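Local coordinates for putative uncharacterized protein (Mycobacterium tuberculosis, PDB 2Z99) that probably acts in chromosome partition at cell division as the winged-helix ScpB subunit of the bacterial SMC-ScpAB condensin complex, at residues 95-106 and 131-141. Sequence-based numbering, arbitrary orientation.
Sequences RTKLTRAALETL and VMRTLLARGLI
Arg138 reaches from the C-terminal end of helix 129-137 to the backbone of the linker before helix 100-112, where its NH2 donates to Thr96 O at 2.7 Å. The bond is moderately bent, 147° at the hydrogen, and the oxygen lies somewhat out of the guanidinium plane; NH1 adds a weak second bond to the same carbonyl. An extended chain from CG to NE gives Arg138 the length to get there. Its guanidinium is sandwiched: Leu98 CD2 lies over one face, 3.8 Å from CZ of Arg138, and Arg95 CB over the opposite one, both displaced toward the rim. Arg95 then runs past Arg138 in the reverse direction. The two guanidinium planes are only 12° from parallel but not stacked on each other, since that of Arg95 lies over Arg138 CG; the like charges keep apart, NE of Arg95 staying 4.7 Å from NE of Arg138.

Deeper in, the packing turns apolar. Leu135, its CG anti to the carbonyl carbon, spreads two methyls against helix 100-112: CD2 meets Leu106 CG at 3.8 Å, while CD1 lies against Thr105 OG1, a hydroxyl buried here without a hydrogen-bond partner. One turn earlier, Val131 points CG1, anti to its own N, at Ala102, with CG1 of Val131 3.6 Å from CA of Ala102. Thr99 N-caps the first helix through OG1, and Gly139, with positive phi, closes the second in a Schellman motif.

The axes of 100-106 and 131-137 pass 10.0 Å apart at a crossing angle of -75°. Helices 100-112, 117-124 and 129-137, then strands 141-146 and 153-157, form the C-terminal winged helix, whose first and third helices meet here. Arg124 of helix 117-124 touches Thr105, and Leu106 continues the core onto Ile141, Thr157 of strand 153-157 and Phe161 of helix 159-165.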
ATOM      1  N   ARG A  95       3.940  19.896   4.066  1.00 69.52           N
ATOM      2  CA  ARG A  95       4.921  20.868   4.521  1.00 70.29           C
ATOM      3  C   ARG A  95       5.844  20.330   5.594  1.00 70.69           C
ATOM      4  O   ARG A  95       5.404  19.942   6.678  1.00 71.55           O
ATOM      5  CB  ARG A  95       4.220  22.129   5.026  1.00 69.56           C
ATOM      6  CG  ARG A  95       3.659  22.982   3.906  1.00 69.09           C
ATOM      7  CD  ARG A  95       2.816  24.130   4.433  1.00 67.34           C
ATOM      8  NE  ARG A  95       2.378  25.000   3.348  1.00 65.08           N
ATOM      9  CZ  ARG A  95       1.409  25.899   3.463  1.00 63.29           C
ATOM     10  NH1 ARG A  95       0.774  26.040   4.618  1.00 62.91           N
ATOM     11  NH2 ARG A  95       1.085  26.659   2.428  1.00 61.69           N
ATOM     12  N   THR A  96       7.133  20.313   5.278  1.00 71.14           N
ATOM     13  CA  THR A  96       8.149  19.840   6.209  1.00 71.08           C
ATOM     14  C   THR A  96       8.341  20.879   7.313  1.00 70.07           C
ATOM     15  O   THR A  96       7.877  22.012   7.191  1.00 69.90           O
ATOM     16  CB  THR A  96       9.493  19.594   5.474  1.00 71.94           C
ATOM     17  OG1 THR A  96       9.905  20.789   4.797  1.00 69.92           O
ATOM     18  CG2 THR A  96       9.335  18.478   4.445  1.00 72.43           C
ATOM     19  N   LYS A  97       9.010  20.484   8.391  1.00 68.79           N
ATOM     20  CA  LYS A  97       9.261  21.378   9.520  1.00 68.18           C
ATOM     21  C   LYS A  97       9.999  22.648   9.078  1.00 66.70           C
ATOM     22  O   LYS A  97      10.489  22.730   7.952  1.00 67.53           O
ATOM     23  CB  LYS A  97      10.073  20.626  10.588  1.00 69.88           C
ATOM     24  CG  LYS A  97      10.592  21.477  11.747  1.00 72.34           C
ATOM     25  CD  LYS A  97       9.468  22.147  12.522  1.00 74.62           C
ATOM     26  CE  LYS A  97      10.017  23.062  13.606  1.00 75.00           C
ATOM     27  NZ  LYS A  97       8.922  23.755  14.330  1.00 75.24           N
ATOM     28  N   LEU A  98      10.062  23.642   9.959  1.00 64.93           N
ATOM     29  CA  LEU A  98      10.753  24.889   9.646  1.00 62.93           C
ATOM     30  C   LEU A  98      12.239  24.774   9.970  1.00 62.81           C
ATOM     31  O   LEU A  98      12.622  24.291  11.040  1.00 63.48           O
ATOM     32  CB  LEU A  98      10.154  26.065  10.431  1.00 61.10           C
ATOM     33  CG  LEU A  98       8.870  26.734   9.918  1.00 59.20           C
ATOM     34  CD1 LEU A  98       8.454  27.851  10.868  1.00 57.91           C
ATOM     35  CD2 LEU A  98       9.105  27.296   8.526  1.00 57.39           C
ATOM     36  N   THR A  99      13.071  25.218   9.034  1.00 61.19           N
ATOM     37  CA  THR A  99      14.513  25.186   9.209  1.00 59.92           C
ATOM     38  C   THR A  99      14.886  26.205  10.276  1.00 59.39           C
ATOM     39  O   THR A  99      14.109  27.109  10.575  1.00 59.66           O
ATOM     40  CB  THR A  99      15.231  25.538   7.895  1.00 60.14           C
ATOM     41  OG1 THR A  99      14.864  26.863   7.488  1.00 61.80           O
ATOM     42  CG2 THR A  99      14.835  24.561   6.797  1.00 57.79           C
ATOM     43  N   ARG A 100      16.066  26.061  10.863  1.00 59.48           N
ATOM     44  CA  ARG A 100      16.487  26.995  11.894  1.00 58.97           C
ATOM     45  C   ARG A 100      16.561  28.414  11.335  1.00 56.75           C
ATOM     46  O   ARG A 100      16.252  29.383  12.028  1.00 56.17           O
ATOM     47  CB  ARG A 100      17.842  26.578  12.461  1.00 62.19           C
ATOM     48  CG  ARG A 100      18.342  27.484  13.575  1.00 68.38           C
ATOM     49  CD  ARG A 100      19.516  26.868  14.336  1.00 74.67           C
ATOM     50  NE  ARG A 100      19.110  25.771  15.221  1.00 78.61           N
ATOM     51  CZ  ARG A 100      18.821  24.533  14.823  1.00 80.52           C
ATOM     52  NH1 ARG A 100      18.893  24.201  13.538  1.00 81.82           N
ATOM     53  NH2 ARG A 100      18.449  23.622  15.716  1.00 81.11           N
ATOM     54  N   ALA A 101      16.963  28.533  10.076  1.00 52.98           N
ATOM     55  CA  ALA A 101      17.054  29.840   9.450  1.00 50.95           C
ATOM     56  C   ALA A 101      15.675  30.488   9.477  1.00 50.49           C
ATOM     57  O   ALA A 101      15.542  31.669   9.795  1.00 49.27           O
ATOM     58  CB  ALA A 101      17.543  29.705   8.013  1.00 51.06           C
ATOM     59  N   ALA A 102      14.652  29.702   9.145  1.00 48.80           N
ATOM     60  CA  ALA A 102      13.278  30.191   9.128  1.00 47.10           C
ATOM     61  C   ALA A 102      12.824  30.643  10.514  1.00 46.35           C
ATOM     62  O   ALA A 102      12.323  31.749  10.668  1.00 45.31           O
ATOM     63  CB  ALA A 102      12.353  29.111   8.605  1.00 46.48           C
ATOM     64  N   LEU A 103      12.989  29.791  11.520  1.00 47.60           N
ATOM     65  CA  LEU A 103      12.584  30.170  12.866  1.00 49.74           C
ATOM     66  C   LEU A 103      13.298  31.461  13.253  1.00 51.94           C
ATOM     67  O   LEU A 103      12.711  32.373  13.847  1.00 52.04           O
ATOM     68  CB  LEU A 103      12.924  29.064  13.874  1.00 50.43           C
ATOM     69  CG  LEU A 103      12.055  27.798  13.956  1.00 52.19           C
ATOM     70  CD1 LEU A 103      10.619  28.143  13.573  1.00 51.25           C
ATOM     71  CD2 LEU A 103      12.602  26.710  13.047  1.00 51.98           C
ATOM     72  N   GLU A 104      14.573  31.527  12.892  1.00 53.61           N
ATOM     73  CA  GLU A 104      15.407  32.681  13.169  1.00 53.02           C
ATOM     74  C   GLU A 104      14.724  33.942  12.651  1.00 51.32           C
ATOM     75  O   GLU A 104      14.502  34.888  13.398  1.00 51.65           O
ATOM     76  CB  GLU A 104      16.751  32.522  12.464  1.00 57.47           C
ATOM     77  CG  GLU A 104      17.967  32.877  13.302  1.00 65.96           C
ATOM     78  CD  GLU A 104      18.553  31.673  14.018  1.00 70.58           C
ATOM     79  OE1 GLU A 104      17.991  31.270  15.061  1.00 74.06           O
ATOM     80  OE2 GLU A 104      19.570  31.126  13.526  1.00 73.64           O
ATOM     81  N   THR A 105      14.385  33.955  11.368  1.00 49.46           N
ATOM     82  CA  THR A 105      13.750  35.126  10.786  1.00 50.31           C
ATOM     83  C   THR A 105      12.337  35.319  11.291  1.00 50.46           C
ATOM     84  O   THR A 105      11.815  36.432  11.276  1.00 51.18           O
ATOM     85  CB  THR A 105      13.767  35.084   9.224  1.00 49.79           C
ATOM     86  OG1 THR A 105      12.506  35.522   8.710  1.00 50.24           O
ATOM     87  CG2 THR A 105      14.062  33.707   8.727  1.00 49.58           C
ATOM     88  N   LEU A 106      11.715  34.244  11.753  1.00 50.98           N
ATOM     89  CA  LEU A 106      10.363  34.358  12.277  1.00 50.90           C
ATOM     90  C   LEU A 106      10.486  35.173  13.556  1.00 50.00           C
ATOM     91  O   LEU A 106       9.718  36.103  13.790  1.00 49.47           O
ATOM     92  CB  LEU A 106       9.785  32.979  12.605  1.00 51.68           C
ATOM     93  CG  LEU A 106       8.261  32.804  12.639  1.00 52.39           C
ATOM     94  CD1 LEU A 106       7.953  31.640  13.555  1.00 51.85           C
ATOM     95  CD2 LEU A 106       7.553  34.054  13.138  1.00 53.13           C
ATOM     96  N   VAL A 131      12.348  32.408   2.772  1.00 46.47           N
ATOM     97  CA  VAL A 131      11.802  32.202   4.102  1.00 45.50           C
ATOM     98  C   VAL A 131      10.600  33.101   4.363  1.00 46.38           C
ATOM     99  O   VAL A 131       9.673  32.714   5.069  1.00 46.42           O
ATOM    100  CB  VAL A 131      12.865  32.457   5.188  1.00 44.45           C
ATOM    101  CG1 VAL A 131      12.226  32.428   6.551  1.00 42.79           C
ATOM    102  CG2 VAL A 131      13.941  31.399   5.111  1.00 44.33           C
ATOM    103  N   MET A 132      10.619  34.309   3.813  1.00 47.25           N
ATOM    104  CA  MET A 132       9.493  35.222   3.999  1.00 48.13           C
ATOM    105  C   MET A 132       8.274  34.577   3.358  1.00 47.65           C
ATOM    106  O   MET A 132       7.212  34.483   3.962  1.00 46.58           O
ATOM    107  CB  MET A 132       9.762  36.572   3.331  1.00 46.47           C
ATOM    108  CG  MET A 132      10.664  37.495   4.130  1.00 48.49           C
ATOM    109  SD  MET A 132      10.033  37.820   5.790  1.00 48.56           S
ATOM    110  CE  MET A 132       9.066  39.278   5.523  1.00 49.27           C
ATOM    111  N   ARG A 133       8.461  34.127   2.125  1.00 48.67           N
ATOM    112  CA  ARG A 133       7.415  33.472   1.361  1.00 49.61           C
ATOM    113  C   ARG A 133       6.779  32.335   2.156  1.00 49.99           C
ATOM    114  O   ARG A 133       5.570  32.348   2.392  1.00 51.62           O
ATOM    115  CB  ARG A 133       8.001  32.909   0.075  1.00 51.86           C
ATOM    116  CG  ARG A 133       6.984  32.406  -0.924  1.00 58.06           C
ATOM    117  CD  ARG A 133       7.661  31.563  -1.993  1.00 60.50           C
ATOM    118  NE  ARG A 133       8.883  32.194  -2.478  1.00 66.26           N
ATOM    119  CZ  ARG A 133       9.867  31.534  -3.081  1.00 69.26           C
ATOM    120  NH1 ARG A 133       9.772  30.223  -3.277  1.00 71.17           N
ATOM    121  NH2 ARG A 133      10.959  32.179  -3.472  0.50 69.91           N
ATOM    122  N   THR A 134       7.579  31.352   2.570  1.00 47.56           N
ATOM    123  CA  THR A 134       7.013  30.229   3.304  1.00 48.75           C
ATOM    124  C   THR A 134       6.322  30.713   4.576  1.00 47.69           C
ATOM    125  O   THR A 134       5.206  30.302   4.865  1.00 49.51           O
ATOM    126  CB  THR A 134       8.077  29.135   3.651  1.00 49.21           C
ATOM    127  OG1 THR A 134       8.986  29.632   4.634  1.00 53.12           O
ATOM    128  CG2 THR A 134       8.855  28.725   2.413  1.00 48.23           C
ATOM    129  N   LEU A 135       6.969  31.595   5.329  1.00 47.35           N
ATOM    130  CA  LEU A 135       6.358  32.120   6.545  1.00 45.01           C
ATOM    131  C   LEU A 135       5.006  32.738   6.227  1.00 46.41           C
ATOM    132  O   LEU A 135       4.076  32.647   7.024  1.00 45.54           O
ATOM    133  CB  LEU A 135       7.245  33.178   7.192  1.00 42.85           C
ATOM    134  CG  LEU A 135       8.468  32.702   7.963  1.00 39.06           C
ATOM    135  CD1 LEU A 135       9.146  33.902   8.575  1.00 38.94           C
ATOM    136  CD2 LEU A 135       8.052  31.725   9.039  1.00 39.75           C
ATOM    137  N   LEU A 136       4.905  33.378   5.064  1.00 47.22           N
ATOM    138  CA  LEU A 136       3.655  34.000   4.645  1.00 48.41           C
ATOM    139  C   LEU A 136       2.613  32.944   4.282  1.00 49.58           C
ATOM    140  O   LEU A 136       1.500  32.956   4.808  1.00 49.61           O
ATOM    141  CB  LEU A 136       3.885  34.913   3.442  1.00 47.98           C
ATOM    142  CG  LEU A 136       4.718  36.174   3.676  1.00 50.04           C
ATOM    143  CD1 LEU A 136       4.904  36.897   2.358  1.00 48.20           C
ATOM    144  CD2 LEU A 136       4.038  37.069   4.699  1.00 51.71           C
ATOM    145  N   ALA A 137       2.982  32.036   3.384  1.00 49.88           N
ATOM    146  CA  ALA A 137       2.085  30.976   2.946  1.00 50.11           C
ATOM    147  C   ALA A 137       1.578  30.140   4.118  1.00 50.88           C
ATOM    148  O   ALA A 137       0.434  29.687   4.110  1.00 51.72           O
ATOM    149  CB  ALA A 137       2.786  30.088   1.947  1.00 50.06           C
ATOM    150  N   ARG A 138       2.424  29.933   5.123  1.00 50.44           N
ATOM    151  CA  ARG A 138       2.023  29.155   6.290  1.00 51.48           C
ATOM    152  C   ARG A 138       1.257  30.005   7.295  1.00 52.19           C
ATOM    153  O   ARG A 138       0.948  29.535   8.395  1.00 53.28           O
ATOM    154  CB  ARG A 138       3.235  28.552   6.994  1.00 50.97           C
ATOM    155  CG  ARG A 138       4.046  27.616   6.149  1.00 51.99           C
ATOM    156  CD  ARG A 138       5.082  26.923   6.999  1.00 53.82           C
ATOM    157  NE  ARG A 138       5.908  26.034   6.196  1.00 56.23           N
ATOM    158  CZ  ARG A 138       6.618  25.031   6.698  1.00 56.54           C
ATOM    159  NH1 ARG A 138       6.593  24.796   8.004  1.00 55.71           N
ATOM    160  NH2 ARG A 138       7.355  24.270   5.896  1.00 56.10           N
ATOM    161  N   GLY A 139       0.979  31.255   6.921  1.00 51.55           N
ATOM    162  CA  GLY A 139       0.235  32.158   7.780  1.00 48.94           C
ATOM    163  C   GLY A 139       0.860  32.505   9.115  1.00 50.32           C
ATOM    164  O   GLY A 139       0.147  32.893  10.045  1.00 50.98           O
ATOM    165  N   LEU A 140       2.177  32.367   9.237  1.00 50.00           N
ATOM    166  CA  LEU A 140       2.834  32.714  10.494  1.00 48.85           C
ATOM    167  C   LEU A 140       3.050  34.225  10.618  1.00 47.42           C
ATOM    168  O   LEU A 140       3.202  34.756  11.720  1.00 48.07           O
ATOM    169  CB  LEU A 140       4.172  31.980  10.629  1.00 50.33           C
ATOM    170  CG  LEU A 140       4.103  30.535  11.124  1.00 52.21           C
ATOM    171  CD1 LEU A 140       3.133  30.441  12.300  1.00 52.05           C
ATOM    172  CD2 LEU A 140       3.648  29.642  10.000  1.00 54.76           C
ATOM    173  N   ILE A 141       3.070  34.915   9.483  1.00 44.88           N
ATOM    174  CA  ILE A 141       3.250  36.365   9.470  1.00 44.12           C
ATOM    175  C   ILE A 141       2.413  36.881   8.328  1.00 43.98           C
ATOM    176  O   ILE A 141       1.967  36.107   7.485  1.00 44.80           O
ATOM    177  CB  ILE A 141       4.733  36.796   9.213  1.00 41.44           C
ATOM    178  CG1 ILE A 141       5.158  36.373   7.799  1.00 41.17           C
ATOM    179  CG2 ILE A 141       5.646  36.214  10.295  1.00 37.22           C
ATOM    180  CD1 ILE A 141       6.544  36.848   7.382  1.00 38.19           C
TER